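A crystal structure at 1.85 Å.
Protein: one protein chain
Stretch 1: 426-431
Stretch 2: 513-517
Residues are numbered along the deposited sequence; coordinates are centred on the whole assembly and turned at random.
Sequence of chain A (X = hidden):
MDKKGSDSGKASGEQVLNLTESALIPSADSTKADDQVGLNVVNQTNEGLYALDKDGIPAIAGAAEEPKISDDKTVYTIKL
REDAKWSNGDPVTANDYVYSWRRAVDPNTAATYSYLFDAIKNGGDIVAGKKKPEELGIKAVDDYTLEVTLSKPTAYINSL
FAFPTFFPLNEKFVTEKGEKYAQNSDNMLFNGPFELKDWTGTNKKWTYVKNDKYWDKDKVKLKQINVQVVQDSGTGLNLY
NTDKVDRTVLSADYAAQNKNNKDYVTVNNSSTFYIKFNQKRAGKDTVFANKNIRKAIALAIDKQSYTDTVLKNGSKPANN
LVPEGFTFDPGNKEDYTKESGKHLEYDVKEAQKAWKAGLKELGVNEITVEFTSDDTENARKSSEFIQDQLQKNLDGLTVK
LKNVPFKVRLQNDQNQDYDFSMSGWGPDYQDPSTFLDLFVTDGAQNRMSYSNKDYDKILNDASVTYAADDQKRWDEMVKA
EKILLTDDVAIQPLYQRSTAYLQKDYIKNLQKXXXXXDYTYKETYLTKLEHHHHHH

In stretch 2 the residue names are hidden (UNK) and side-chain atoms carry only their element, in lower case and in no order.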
# COMPACT_ATOMS: atom_id res chain seq x y z
N GLY A 426 0.52 2.91 2.85
CA GLY A 426 1.44 3.75 2.10
C GLY A 426 0.67 4.45 0.99
O GLY A 426 -0.29 3.88 0.43
N PRO A 427 1.08 5.67 0.64
CA PRO A 427 0.30 6.46 -0.30
C PRO A 427 0.40 5.95 -1.74
O PRO A 427 1.46 5.51 -2.15
CB PRO A 427 0.92 7.84 -0.18
CG PRO A 427 2.35 7.56 0.18
CD PRO A 427 2.30 6.37 1.07
N ASP A 428 -0.69 6.06 -2.48
CA ASP A 428 -0.71 5.71 -3.91
C ASP A 428 -0.59 6.92 -4.84
O ASP A 428 -0.38 6.74 -6.03
CB ASP A 428 -2.00 4.94 -4.23
CG ASP A 428 -2.17 3.73 -3.35
OD1 ASP A 428 -1.16 3.11 -2.98
OD2 ASP A 428 -3.31 3.41 -2.98
N TYR A 429 -0.71 8.12 -4.27
CA TYR A 429 -0.51 9.38 -4.96
C TYR A 429 -0.40 10.47 -3.90
O TYR A 429 -0.73 10.22 -2.74
CB TYR A 429 -1.66 9.68 -5.92
CG TYR A 429 -3.04 9.64 -5.29
CD1 TYR A 429 -3.76 8.45 -5.20
CD2 TYR A 429 -3.65 10.82 -4.86
CE1 TYR A 429 -5.03 8.42 -4.63
CE2 TYR A 429 -4.91 10.80 -4.31
CZ TYR A 429 -5.60 9.60 -4.18
OH TYR A 429 -6.85 9.64 -3.62
N GLN A 430 0.01 11.67 -4.31
CA GLN A 430 0.40 12.71 -3.37
C GLN A 430 -0.73 13.70 -3.06
O GLN A 430 -0.77 14.80 -3.57
CB GLN A 430 1.68 13.42 -3.87
CG GLN A 430 2.39 14.18 -2.76
CD GLN A 430 3.57 14.97 -3.27
OE1 GLN A 430 4.34 14.48 -4.11
NE2 GLN A 430 3.73 16.23 -2.75
N ASP A 431 -1.62 13.27 -2.18
CA ASP A 431 -2.78 14.06 -1.77
C ASP A 431 -3.31 13.36 -0.51
O ASP A 431 -3.18 12.14 -0.40
CB ASP A 431 -3.83 14.05 -2.89
CG ASP A 431 -5.07 14.87 -2.57
OD1 ASP A 431 -5.08 16.08 -2.87
OD2 ASP A 431 -6.03 14.32 -2.01
N UNK A 513 10.45 4.77 -5.07
CA UNK A 513 9.34 5.65 -5.41
C UNK A 513 8.72 6.28 -4.18
O UNK A 513 8.54 5.60 -3.17
o UNK A 513 9.59 5.07 -8.23
n UNK A 513 8.76 3.04 -7.80
c UNK A 513 8.33 4.85 -6.22
c UNK A 513 8.94 4.32 -7.51
N UNK A 514 8.38 7.59 -4.25
CA UNK A 514 7.79 8.25 -3.09
C UNK A 514 6.33 7.89 -2.83
O UNK A 514 5.82 8.21 -1.78
c UNK A 514 7.91 9.74 -3.43
c UNK A 514 8.59 8.53 -5.37
c UNK A 514 7.89 9.79 -4.91
N UNK A 515 5.67 7.26 -3.80
CA UNK A 515 4.30 6.76 -3.61
C UNK A 515 4.09 5.72 -4.69
O UNK A 515 4.95 5.53 -5.57
c UNK A 515 3.39 8.76 -4.93
c UNK A 515 4.15 10.81 -5.99
c UNK A 515 3.62 10.37 -7.21
c UNK A 515 3.26 7.90 -3.70
c UNK A 515 4.03 10.00 -4.86
c UNK A 515 2.85 8.35 -6.15
c UNK A 515 2.97 9.13 -7.29
N UNK A 516 2.98 5.02 -4.63
CA UNK A 516 2.77 3.87 -5.52
C UNK A 516 3.69 2.70 -5.18
O UNK A 516 4.30 2.68 -4.10
N UNK A 517 3.80 1.70 -6.09
CA UNK A 517 4.72 0.58 -5.87
C UNK A 517 6.10 1.04 -5.40
O UNK A 517 6.64 2.02 -5.93
c UNK A 517 3.50 0.24 -7.90
c UNK A 517 3.05 1.57 -7.36
c UNK A 517 4.82 -0.07 -7.25
O HOH W 1 3.25 3.73 -1.13

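Position 513 carries four side-chain atoms: two carbons in line, the second bearing one oxygen and one nitrogen. They touch nothing on stretch 1, which is out of their reach. A planar carbon with those two elements is a carboxamide, and a single carbon between it and CA makes the residue Asn513. Within its own stretch, Asn513 ND2 donates to the backbone O of position 517 at 3.0 Å with an N-H...O angle of 155°, tying the two ends of the segment together; ND2 is also bonded elsewhere in the structure.

Position 514 has three side-chain carbons, one of them bonded to the backbone N, so the ring closes on the main chain. The ring makes no contact with stretch 1, and the closest approach is made by the backbone, the O of position 514 lying 4.0 Å from Pro427 CG. The closed ring identifies Pro514, and its phi of -74° agrees.

Position 515 shows seven side-chain carbons, one leading to a six-membered ring, with no oxygen on the ring. CA-to-CB points toward stretch 1, and chi1 is 51° (p). CB sits 3.4 Å from Pro427 O and 4.0 Å from Pro427 CG, while a ring carbon of position 515 reaches Asp428 O at 3.6 Å. Tyr429 CA is 4.2 Å from the ring centroid, 29° off the normal, an off-centre CH-pi contact; Gln430 N lies over one face. This is Phe515 rather than tyrosine.

Position 516 has no side-chain atoms. Its backbone N donates to Pro427 O at 2.9 Å and 156°. Phi is +69°, a value that favours glycine, and the absence of any side chain identifies Gly516.

Position 517 again has three carbons closing onto the backbone N. CA-to-CB points away from stretch 1, and the ring makes no contact with it. The residue is hence Pro517. An ideal CB on Gly516 would lie 2.8 Å from Pro517 CD, a clash.

The contact joins two irregular segments, burying 248 Å² in total. Phe515 supplies the greatest covered area, 91 Å², packing its ring against the main chain of Asp428, Tyr429 and Gln430 as well as the Pro427 ring through its CB. Next to it, the hydrogen bond from Gly516 N to Pro427 O fixes the register, with Asp428 CA and Gly516 CA 4.3 Å apart. A water oxygen lies 2.7 Å from Pro427 O and, more weakly, 3.3 Å from Gly516 O, placed to donate to either.

Stretch 2 513-517: NPFGP
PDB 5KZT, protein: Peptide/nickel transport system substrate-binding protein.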